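Long-range contacts in beta-galactosidase (Marinomonas sp. ef1, PDB 6Y2K), which probably hydrolyses terminal non-reducing beta-D-galactose residues of beta-galactosides, as a hexameric, cold-active glycoside hydrolase of family GH42: residues 263-269 against 310-316; 269-274 against 322-328; 317-321 against 361-367. All coordinates share one frame; numbering follows the deposited sequence.

Interaction 1. Residues 263-269 against 310-316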
loop_
_atom_site.group_PDB
_atom_site.type_symbol
_atom_site.label_atom_id
_atom_site.label_comp_id
_atom_site.label_asym_id
_atom_site.label_seq_id
_atom_site.Cartn_x
_atom_site.Cartn_y
_atom_site.Cartn_z
ATOM N N SER A 263 25.480 -31.647 24.311
ATOM C CA SER A 263 24.034 -31.738 24.170
ATOM C C SER A 263 23.464 -30.341 24.104
ATOM O O SER A 263 24.114 -29.381 24.525
ATOM C CB SER A 263 23.394 -32.518 25.315
ATOM O OG SER A 263 23.406 -31.800 26.527
ATOM N N TRP A 264 22.261 -30.221 23.559
ATOM C CA TRP A 264 21.607 -28.919 23.521
ATOM C C TRP A 264 20.097 -28.994 23.583
ATOM O O TRP A 264 19.499 -30.072 23.475
ATOM C CB TRP A 264 22.120 -28.077 22.341
ATOM C CG TRP A 264 21.471 -28.354 21.039
ATOM C CD1 TRP A 264 21.652 -29.449 20.250
ATOM C CD2 TRP A 264 20.556 -27.498 20.346
ATOM N NE1 TRP A 264 20.891 -29.338 19.107
ATOM C CE2 TRP A 264 20.209 -28.148 19.139
ATOM C CE3 TRP A 264 20.005 -26.238 20.621
ATOM C CZ2 TRP A 264 19.320 -27.589 18.217
ATOM C CZ3 TRP A 264 19.114 -25.679 19.705
ATOM C CH2 TRP A 264 18.789 -26.351 18.514
ATOM N N ASP A 265 19.501 -27.823 23.799
ATOM C CA ASP A 265 18.109 -27.696 24.158
ATOM C C ASP A 265 17.384 -26.924 23.059
ATOM O O ASP A 265 17.584 -25.715 22.911
ATOM C CB ASP A 265 18.004 -26.993 25.519
ATOM C CG ASP A 265 18.705 -27.765 26.645
ATOM O OD1 ASP A 265 18.969 -28.965 26.470
ATOM O OD2 ASP A 265 18.983 -27.185 27.717
ATOM N N SER A 266 16.554 -27.643 22.301
ATOM C CA SER A 266 15.934 -27.149 21.074
ATOM C C SER A 266 14.452 -26.875 21.265
ATOM O O SER A 266 13.651 -27.796 21.498
ATOM C CB SER A 266 16.103 -28.151 19.932
ATOM O OG SER A 266 15.517 -27.639 18.735
ATOM N N TYR A 267 14.091 -25.601 21.134
ATOM C CA TYR A 267 12.717 -25.166 21.238
ATOM C C TYR A 267 12.390 -24.295 20.029
ATOM O O TYR A 267 12.330 -23.068 20.146
ATOM C CB TYR A 267 12.517 -24.427 22.552
ATOM C CG TYR A 267 12.761 -25.283 23.772
ATOM C CD1 TYR A 267 11.778 -26.156 24.239
ATOM C CD2 TYR A 267 13.974 -25.227 24.460
ATOM C CE1 TYR A 267 11.992 -26.944 25.354
ATOM C CE2 TYR A 267 14.198 -26.011 25.581
ATOM C CZ TYR A 267 13.205 -26.869 26.022
ATOM O OH TYR A 267 13.404 -27.636 27.139
ATOM N N PRO A 268 12.177 -24.928 18.859
ATOM C CA PRO A 268 12.047 -24.202 17.591
ATOM C C PRO A 268 10.957 -23.129 17.541
ATOM O O PRO A 268 11.154 -22.109 16.883
ATOM C CB PRO A 268 11.738 -25.318 16.583
ATOM C CG PRO A 268 12.319 -26.532 17.199
ATOM C CD PRO A 268 11.987 -26.377 18.647
ATOM N N LEU A 269 9.838 -23.345 18.231
ATOM C CA LEU A 269 8.736 -22.368 18.217
ATOM C C LEU A 269 9.019 -21.177 19.106
ATOM O O LEU A 269 8.622 -20.071 18.786
ATOM C CB LEU A 269 7.407 -22.993 18.622
ATOM C CG LEU A 269 7.027 -24.330 17.982
ATOM C CD1 LEU A 269 5.568 -24.640 18.285
ATOM C CD2 LEU A 269 7.287 -24.354 16.486
ATOM N N LEU A 310 26.985 -35.735 19.621
ATOM C CA LEU A 310 25.881 -34.788 19.759
ATOM C C LEU A 310 24.688 -35.493 20.365
ATOM O O LEU A 310 24.320 -36.563 19.885
ATOM C CB LEU A 310 25.468 -34.285 18.371
ATOM C CG LEU A 310 24.190 -33.436 18.249
ATOM C CD1 LEU A 310 24.387 -32.088 18.927
ATOM C CD2 LEU A 310 23.801 -33.251 16.791
ATOM N N TRP A 311 24.099 -34.895 21.405
ATOM C CA TRP A 311 22.772 -35.248 21.903
ATOM C C TRP A 311 21.877 -34.008 21.859
ATOM O O TRP A 311 22.366 -32.878 21.829
ATOM C CB TRP A 311 22.800 -35.715 23.365
ATOM C CG TRP A 311 23.576 -36.965 23.697
ATOM C CD1 TRP A 311 24.185 -37.827 22.839
ATOM C CD2 TRP A 311 23.787 -37.491 25.008
ATOM N NE1 TRP A 311 24.787 -38.851 23.531
ATOM C CE2 TRP A 311 24.551 -38.672 24.870
ATOM C CE3 TRP A 311 23.411 -37.074 26.289
ATOM C CZ2 TRP A 311 24.954 -39.443 25.974
ATOM C CZ3 TRP A 311 23.814 -37.843 27.396
ATOM C CH2 TRP A 311 24.570 -39.020 27.222
ATOM N N ILE A 312 20.566 -34.228 21.865
ATOM C CA ILE A 312 19.612 -33.180 22.191
ATOM C C ILE A 312 19.097 -33.564 23.579
ATOM O O ILE A 312 18.375 -34.547 23.717
ATOM C CB ILE A 312 18.455 -33.079 21.166
ATOM C CG1 ILE A 312 18.905 -32.340 19.893
ATOM C CG2 ILE A 312 17.271 -32.300 21.753
ATOM C CD1 ILE A 312 20.070 -32.948 19.145
ATOM N N MET A 313 19.508 -32.817 24.603
ATOM C CA MET A 313 19.091 -33.094 25.979
ATOM C C MET A 313 17.648 -32.683 26.239
ATOM O O MET A 313 16.978 -33.314 27.045
ATOM C CB MET A 313 20.000 -32.380 26.978
ATOM C CG MET A 313 19.818 -32.810 28.425
ATOM S SD MET A 313 20.320 -34.533 28.670
ATOM C CE MET A 313 22.088 -34.330 28.728
ATOM N N GLU A 314 17.186 -31.616 25.581
ATOM C CA GLU A 314 15.819 -31.108 25.757
ATOM C C GLU A 314 15.196 -30.775 24.398
ATOM O O GLU A 314 15.641 -29.851 23.715
ATOM C CB GLU A 314 15.804 -29.855 26.649
ATOM C CG GLU A 314 16.416 -30.024 28.042
ATOM C CD GLU A 314 16.414 -28.749 28.867
ATOM O OE1 GLU A 314 15.747 -27.778 28.460
ATOM O OE2 GLU A 314 17.080 -28.705 29.936
ATOM N N GLN A 315 14.176 -31.540 24.008
ATOM C CA GLN A 315 13.448 -31.310 22.756
ATOM C C GLN A 315 12.027 -30.852 23.048
ATOM O O GLN A 315 11.306 -31.500 23.830
ATOM C CB GLN A 315 13.399 -32.594 21.922
ATOM C CG GLN A 315 12.740 -32.446 20.552
ATOM C CD GLN A 315 13.485 -31.468 19.654
ATOM O OE1 GLN A 315 14.647 -31.696 19.310
ATOM N NE2 GLN A 315 12.818 -30.381 19.267
ATOM N N GLN A 316 11.618 -29.755 22.407
ATOM C CA GLN A 316 10.251 -29.248 22.539
ATOM C C GLN A 316 9.242 -30.339 22.174
ATOM O O GLN A 316 9.371 -30.922 21.109
ATOM C CB GLN A 316 10.022 -28.036 21.631
ATOM C CG GLN A 316 8.656 -27.393 21.814
ATOM C CD GLN A 316 8.518 -25.996 21.213
ATOM O OE1 GLN A 316 9.460 -25.439 20.623
ATOM N NE2 GLN A 316 7.325 -25.423 21.358
HETATM O O HOH W 1 14.464 -29.070 16.891
#
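E314 stacks its carboxylate on that of D265, the planes only 10° apart, with E314 CG 3.2 Å from D265 OD1. This is the dense part of the pairing between parallel strands 261-266 and 310-315, neighbours in the eight-stranded TIM barrel. Y267, just past the end of strand 261-266 and at the N-cap of the next helix, joins in: its OH donates to E314 OE1 across 2.7 Å, meeting the oxygen on the anti side and 25° out of the carboxylate plane. The E314 chain, with CG anti to the carbonyl carbon (chi1 -57°), runs extended to this hydroxyl, while OE2 forms a salt bridge with R33. In the backbone, S266 N bonds to E314 O at 2.8 Å and Q316 N to S266 O at 3.0 Å. Q316 is long enough to pass P268: its OE1 accepts from L269 N at 3.2 Å, and its NE2 bonds to G318 O.

The pairing is looser where the chain turns at M313, for W264 O receives only weak bonds from M313 N and E314 N. There I312 CG1 lies 3.7 Å from W264 NE1, which is bonded to H299. Toward the other end a water links S266 OG with Q315 NE2, and the partly exposed Y267 has a bound glycerol beside it.

Gripped at both oxygens, by Y267 and R33, the E314 carboxylate is probably held in one orientation, consistent with its place on the seventh strand, where clan GH-A glycosidases carry their nucleophile.

Interaction 2. Residues 269-274 against 322-328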
loop_
_atom_site.group_PDB
_atom_site.type_symbol
_atom_site.label_atom_id
_atom_site.label_comp_id
_atom_site.label_asym_id
_atom_site.label_seq_id
_atom_site.Cartn_x
_atom_site.Cartn_y
_atom_site.Cartn_z
ATOM N N LEU A 269 9.838 -23.345 18.231
ATOM C CA LEU A 269 8.736 -22.368 18.217
ATOM C C LEU A 269 9.019 -21.177 19.106
ATOM O O LEU A 269 8.622 -20.071 18.786
ATOM C CB LEU A 269 7.407 -22.993 18.622
ATOM C CG LEU A 269 7.027 -24.330 17.982
ATOM C CD1 LEU A 269 5.568 -24.640 18.285
ATOM C CD2 LEU A 269 7.287 -24.354 16.486
ATOM N N GLY A 270 9.703 -21.412 20.225
ATOM C CA GLY A 270 10.115 -20.344 21.119
ATOM C C GLY A 270 11.164 -19.455 20.487
ATOM O O GLY A 270 11.033 -18.241 20.531
ATOM N N SER A 271 12.196 -20.057 19.893
ATOM C CA SER A 271 13.257 -19.280 19.234
ATOM C C SER A 271 12.740 -18.489 18.018
ATOM O O SER A 271 13.125 -17.335 17.825
ATOM C CB SER A 271 14.451 -20.164 18.846
ATOM O OG SER A 271 14.110 -21.106 17.836
ATOM N N LEU A 272 11.847 -19.084 17.229
ATOM C CA LEU A 272 11.269 -18.372 16.081
ATOM C C LEU A 272 10.539 -17.094 16.519
ATOM O O LEU A 272 10.778 -16.016 15.969
ATOM C CB LEU A 272 10.321 -19.267 15.280
ATOM C CG LEU A 272 9.711 -18.612 14.032
ATOM C CD1 LEU A 272 10.773 -18.160 13.035
ATOM C CD2 LEU A 272 8.728 -19.568 13.389
ATOM N N ASP A 273 9.665 -17.232 17.512
ATOM C CA ASP A 273 8.861 -16.114 17.994
ATOM C C ASP A 273 9.728 -15.070 18.692
ATOM O O ASP A 273 9.551 -13.866 18.456
ATOM C CB ASP A 273 7.753 -16.593 18.936
ATOM C CG ASP A 273 6.915 -15.442 19.480
ATOM O OD1 ASP A 273 6.027 -14.933 18.762
ATOM O OD2 ASP A 273 7.151 -15.038 20.637
ATOM N N LYS A 274 10.665 -15.530 19.521
ATOM C CA LYS A 274 11.481 -14.632 20.342
ATOM C C LYS A 274 12.632 -13.913 19.619
ATOM O O LYS A 274 12.875 -12.738 19.890
ATOM C CB LYS A 274 12.048 -15.389 21.555
ATOM C CG LYS A 274 12.832 -14.515 22.529
ATOM C CD LYS A 274 13.399 -15.340 23.667
ATOM C CE LYS A 274 14.213 -14.476 24.609
ATOM N NZ LYS A 274 15.094 -15.317 25.465
ATOM N N TRP A 322 7.797 -19.650 27.817
ATOM C CA TRP A 322 8.753 -18.544 28.024
ATOM C C TRP A 322 8.887 -17.530 26.887
ATOM O O TRP A 322 9.427 -16.451 27.109
ATOM C CB TRP A 322 10.137 -19.072 28.439
ATOM C CG TRP A 322 10.703 -20.178 27.591
ATOM C CD1 TRP A 322 10.727 -21.509 27.897
ATOM C CD2 TRP A 322 11.341 -20.049 26.317
ATOM N NE1 TRP A 322 11.328 -22.216 26.888
ATOM C CE2 TRP A 322 11.723 -21.344 25.909
ATOM C CE3 TRP A 322 11.629 -18.963 25.476
ATOM C CZ2 TRP A 322 12.367 -21.586 24.698
ATOM C CZ3 TRP A 322 12.285 -19.208 24.268
ATOM C CH2 TRP A 322 12.639 -20.509 23.890
ATOM N N ALA A 323 8.395 -17.846 25.689
ATOM C CA ALA A 323 8.455 -16.888 24.580
ATOM C C ALA A 323 7.284 -15.905 24.690
ATOM O O ALA A 323 6.309 -16.195 25.391
ATOM C CB ALA A 323 8.431 -17.613 23.259
ATOM N N PRO A 324 7.372 -14.737 24.020
ATOM C CA PRO A 324 6.221 -13.819 24.051
ATOM C C PRO A 324 4.916 -14.482 23.588
ATOM O O PRO A 324 3.853 -14.258 24.185
ATOM C CB PRO A 324 6.646 -12.675 23.111
ATOM C CG PRO A 324 8.140 -12.693 23.149
ATOM C CD PRO A 324 8.548 -14.126 23.366
ATOM N N HIS A 325 5.001 -15.321 22.556
ATOM C CA HIS A 325 3.850 -16.102 22.106
ATOM C C HIS A 325 4.265 -17.556 22.011
ATOM O O HIS A 325 5.408 -17.857 21.641
ATOM C CB HIS A 325 3.330 -15.573 20.769
ATOM C CG HIS A 325 3.322 -14.077 20.693
ATOM N ND1 HIS A 325 4.339 -13.362 20.103
ATOM C CD2 HIS A 325 2.447 -13.161 21.179
ATOM C CE1 HIS A 325 4.091 -12.067 20.218
ATOM N NE2 HIS A 325 2.949 -11.918 20.868
ATOM N N ASN A 326 3.329 -18.443 22.353
ATOM C CA ASN A 326 3.612 -19.866 22.535
ATOM C C ASN A 326 2.582 -20.752 21.824
ATOM O O ASN A 326 1.676 -21.314 22.449
ATOM C CB ASN A 326 3.697 -20.168 24.027
ATOM C CG ASN A 326 4.813 -19.385 24.704
ATOM O OD1 ASN A 326 5.995 -19.634 24.457
ATOM N ND2 ASN A 326 4.443 -18.404 25.523
ATOM N N PRO A 327 2.713 -20.871 20.493
ATOM C CA PRO A 327 1.765 -21.693 19.743
ATOM C C PRO A 327 1.980 -23.183 19.976
ATOM O O PRO A 327 3.056 -23.589 20.418
ATOM C CB PRO A 327 2.078 -21.326 18.289
ATOM C CG PRO A 327 3.532 -21.022 18.315
ATOM C CD PRO A 327 3.740 -20.290 19.605
ATOM N N THR A 328 0.941 -23.978 19.711
ATOM C CA THR A 328 1.073 -25.427 19.634
ATOM C C THR A 328 1.840 -25.803 18.354
ATOM O O THR A 328 1.633 -25.181 17.306
ATOM C CB THR A 328 -0.293 -26.131 19.608
ATOM O OG1 THR A 328 -1.156 -25.491 18.663
ATOM C CG2 THR A 328 -0.949 -26.103 20.993
#
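D273 and H325 meet almost perpendicularly, carboxylate and imidazole planes 89° apart, as a histidine-carboxylate hydrogen bond. H325 ND1 donates to D273 OD1 over 2.7 Å, using the syn lone pair of the acid and staying close to the plane of its own ring. The second oxygen is gripped differently: H325 N reaches D273 OD2 at 2.9 Å from above the carboxylate, 53° out of its plane. With CG anti to the backbone nitrogen (chi1 179°), D273 holds both oxygens against the loop, and the P324 ring runs alongside in the opposite sense, its CD 3.2 Å from D273 OD2. Replacing D273 by an alanine removes both acceptors and would probably leave the backbone N-H and ring of H325 without these mates, the imidazole freer to turn.

The pair ties helix 268-274, which follows the sixth barrel strand, to the long loop after the seventh, both at the C-terminal end of the TIM barrel. One turn back toward the start of that helix, the loop's W322 brings its CH2 corner 3.8 Å from G270 CA; glycine suits the place because a beta carbon would collide with the indole. K274 crosses W322 at about a right angle, its CD at the ring edge, 4.1 Å from CZ3. Within the loop N326 closes a small ring with A323, taking A323 N on OD1 (3.2 Å) and giving ND2 to A323 O (2.9 Å), while ND2 also bonds to Q429 O of the second subunit.

Interaction 3. Residues 317-321 against 361-367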
loop_
_atom_site.group_PDB
_atom_site.type_symbol
_atom_site.label_atom_id
_atom_site.label_comp_id
_atom_site.label_asym_id
_atom_site.label_seq_id
_atom_site.Cartn_x
_atom_site.Cartn_y
_atom_site.Cartn_z
ATOM N N PRO A 317 8.253 -30.617 23.052
ATOM C CA PRO A 317 7.209 -31.618 22.801
ATOM C C PRO A 317 5.809 -31.047 22.556
ATOM O O PRO A 317 4.875 -31.803 22.253
ATOM C CB PRO A 317 7.196 -32.393 24.121
ATOM C CG PRO A 317 7.367 -31.303 25.136
ATOM C CD PRO A 317 8.285 -30.276 24.493
ATOM N N GLY A 318 5.664 -29.735 22.710
ATOM C CA GLY A 318 4.365 -29.076 22.729
ATOM C C GLY A 318 4.607 -27.602 23.019
ATOM O O GLY A 318 5.757 -27.151 22.969
ATOM N N PRO A 319 3.544 -26.843 23.334
ATOM C CA PRO A 319 3.759 -25.420 23.610
ATOM C C PRO A 319 4.625 -25.203 24.857
ATOM O O PRO A 319 4.503 -25.965 25.829
ATOM C CB PRO A 319 2.342 -24.879 23.840
ATOM C CG PRO A 319 1.535 -26.064 24.234
ATOM C CD PRO A 319 2.131 -27.235 23.498
ATOM N N VAL A 320 5.496 -24.192 24.809
ATOM C CA VAL A 320 6.325 -23.798 25.955
ATOM C C VAL A 320 5.720 -22.555 26.658
ATOM O O VAL A 320 4.669 -22.065 26.256
ATOM C CB VAL A 320 7.808 -23.593 25.551
ATOM C CG1 VAL A 320 8.372 -24.866 24.905
ATOM C CG2 VAL A 320 8.002 -22.392 24.633
ATOM N N ASN A 321 6.382 -22.069 27.712
ATOM C CA ASN A 321 5.869 -20.969 28.552
ATOM C C ASN A 321 6.578 -19.629 28.357
ATOM O O ASN A 321 6.024 -18.598 28.729
ATOM C CB ASN A 321 6.032 -21.319 30.033
ATOM C CG ASN A 321 7.486 -21.555 30.411
ATOM O OD1 ASN A 321 8.071 -22.553 29.987
ATOM N ND2 ASN A 321 8.091 -20.621 31.161
ATOM N N GLN A 361 6.941 -21.746 37.699
ATOM C CA GLN A 361 7.114 -20.838 36.549
ATOM C C GLN A 361 6.729 -21.474 35.204
ATOM O O GLN A 361 6.240 -20.790 34.297
ATOM C CB GLN A 361 8.581 -20.351 36.464
ATOM C CG GLN A 361 9.015 -19.308 37.491
ATOM C CD GLN A 361 9.500 -19.872 38.834
ATOM O OE1 GLN A 361 9.063 -20.944 39.276
ATOM N NE2 GLN A 361 10.398 -19.134 39.494
ATOM N N GLU A 362 6.971 -22.777 35.080
ATOM C CA GLU A 362 6.781 -23.520 33.832
ATOM C C GLU A 362 5.534 -24.408 33.843
ATOM O O GLU A 362 5.460 -25.379 33.089
ATOM C CB GLU A 362 8.043 -24.345 33.535
ATOM C CG GLU A 362 9.250 -23.473 33.216
ATOM C CD GLU A 362 10.534 -24.241 32.961
ATOM O OE1 GLU A 362 11.507 -23.596 32.503
ATOM O OE2 GLU A 362 10.581 -25.472 33.218
ATOM N N GLN A 363 4.533 -24.065 34.653
ATOM C CA GLN A 363 3.290 -24.842 34.668
ATOM C C GLN A 363 2.564 -24.907 33.294
ATOM O O GLN A 363 1.812 -25.852 33.046
ATOM C CB GLN A 363 2.345 -24.386 35.800
ATOM C CG GLN A 363 1.742 -22.994 35.650
ATOM C CD GLN A 363 1.062 -22.509 36.921
ATOM O OE1 GLN A 363 -0.162 -22.350 36.957
ATOM N NE2 GLN A 363 1.854 -22.279 37.980
ATOM N N MET A 364 2.810 -23.933 32.408
ATOM C CA MET A 364 2.275 -23.973 31.033
ATOM C C MET A 364 3.213 -24.614 29.990
ATOM O O MET A 364 2.885 -24.617 28.800
ATOM C CB MET A 364 1.884 -22.560 30.569
ATOM C CG MET A 364 0.864 -21.861 31.454
ATOM S SD MET A 364 -0.685 -22.767 31.630
ATOM C CE MET A 364 -1.390 -22.568 30.003
ATOM N N HIS A 365 4.345 -25.174 30.420
ATOM C CA HIS A 365 5.277 -25.857 29.511
ATOM C C HIS A 365 4.825 -27.309 29.346
ATOM O O HIS A 365 4.800 -28.058 30.314
ATOM C CB HIS A 365 6.706 -25.810 30.060
ATOM C CG HIS A 365 7.760 -26.212 29.073
ATOM N ND1 HIS A 365 7.758 -27.433 28.425
ATOM C CD2 HIS A 365 8.883 -25.572 28.660
ATOM C CE1 HIS A 365 8.818 -27.512 27.639
ATOM N NE2 HIS A 365 9.524 -26.403 27.774
ATOM N N ALA A 366 4.505 -27.695 28.116
ATOM C CA ALA A 366 4.012 -29.042 27.822
ATOM C C ALA A 366 5.040 -30.142 28.087
ATOM O O ALA A 366 6.239 -29.895 28.224
ATOM C CB ALA A 366 3.534 -29.117 26.380
ATOM N N GLY A 367 4.530 -31.365 28.186
ATOM C CA GLY A 367 5.360 -32.551 28.270
ATOM C C GLY A 367 4.784 -33.656 27.414
ATOM O O GLY A 367 3.840 -33.421 26.661
HETATM O O HOH W 2 3.083 -33.129 23.890
HETATM O O HOH W 3 11.013 -20.983 31.873
#
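The imidazole of H365 has V320 over one face, the methyl CG1 lying 3.8 Å from the ring centroid in a CH-pi contact. At the edge, near the ring plane, N321 OD1 comes within 3.4 Å of H365 CD2, the amide turned 47° from the ring. Another edge position is taken by the chain itself: H365 ND1 donates to A366 O at 2.9 Å, lying in the ring plane and on a carbonyl lone pair. This bond fixes the ring's rotation; NE2 bonds to a bound glycerol, probably from the crystallisation liquor, and F352 meets the imidazole edge-to-face. N321 CG stands between its backbone N and carbonyl carbon (chi1 60°), which carries the amide over to E362 and H365; OD1 is buried without a hydrogen-bonding partner, whereas ND2 shares a water with E362 OE1.

The backbones are joined by A366 N to P319 O, 2.9 Å and nearly straight at 169°. Small residues let them close in: G318 CA lies 3.7 Å from A366 CB, where a side chain on the glycine would clash. P317 CG packs 3.6 Å from A366 O, and a water bridges P317 O and G367 O. A type I turn from E362 to H365 presents the histidine. P319 packs on V526, and M364 on Q429, of the second subunit.

Both segments are loops, one running from strand 310-315 toward helix 333-343, the other from strand 348-352 toward helix 377-395.

Interaction 1 lies deepest, where the sixth and seventh barrel strands pair; interactions 2 and 3 have centres about 15 and 14 Å from its own and about 11 Å from each other. Interactions 1 and 2 share L269 and helix 268-274, and their segments alternate along the chain, as do those of interactions 2 and 3, whereas interaction 1 closes before interaction 3 opens. The chain from 310 to 328 serves all three, passing from strand into loop. Y267 packs on W322 and on V320 and H365, joining the barrel end to both loop contacts. Since interactions 2 and 3 also touch the second subunit, they connect the probable active-site end of the barrel to the hexamer interface.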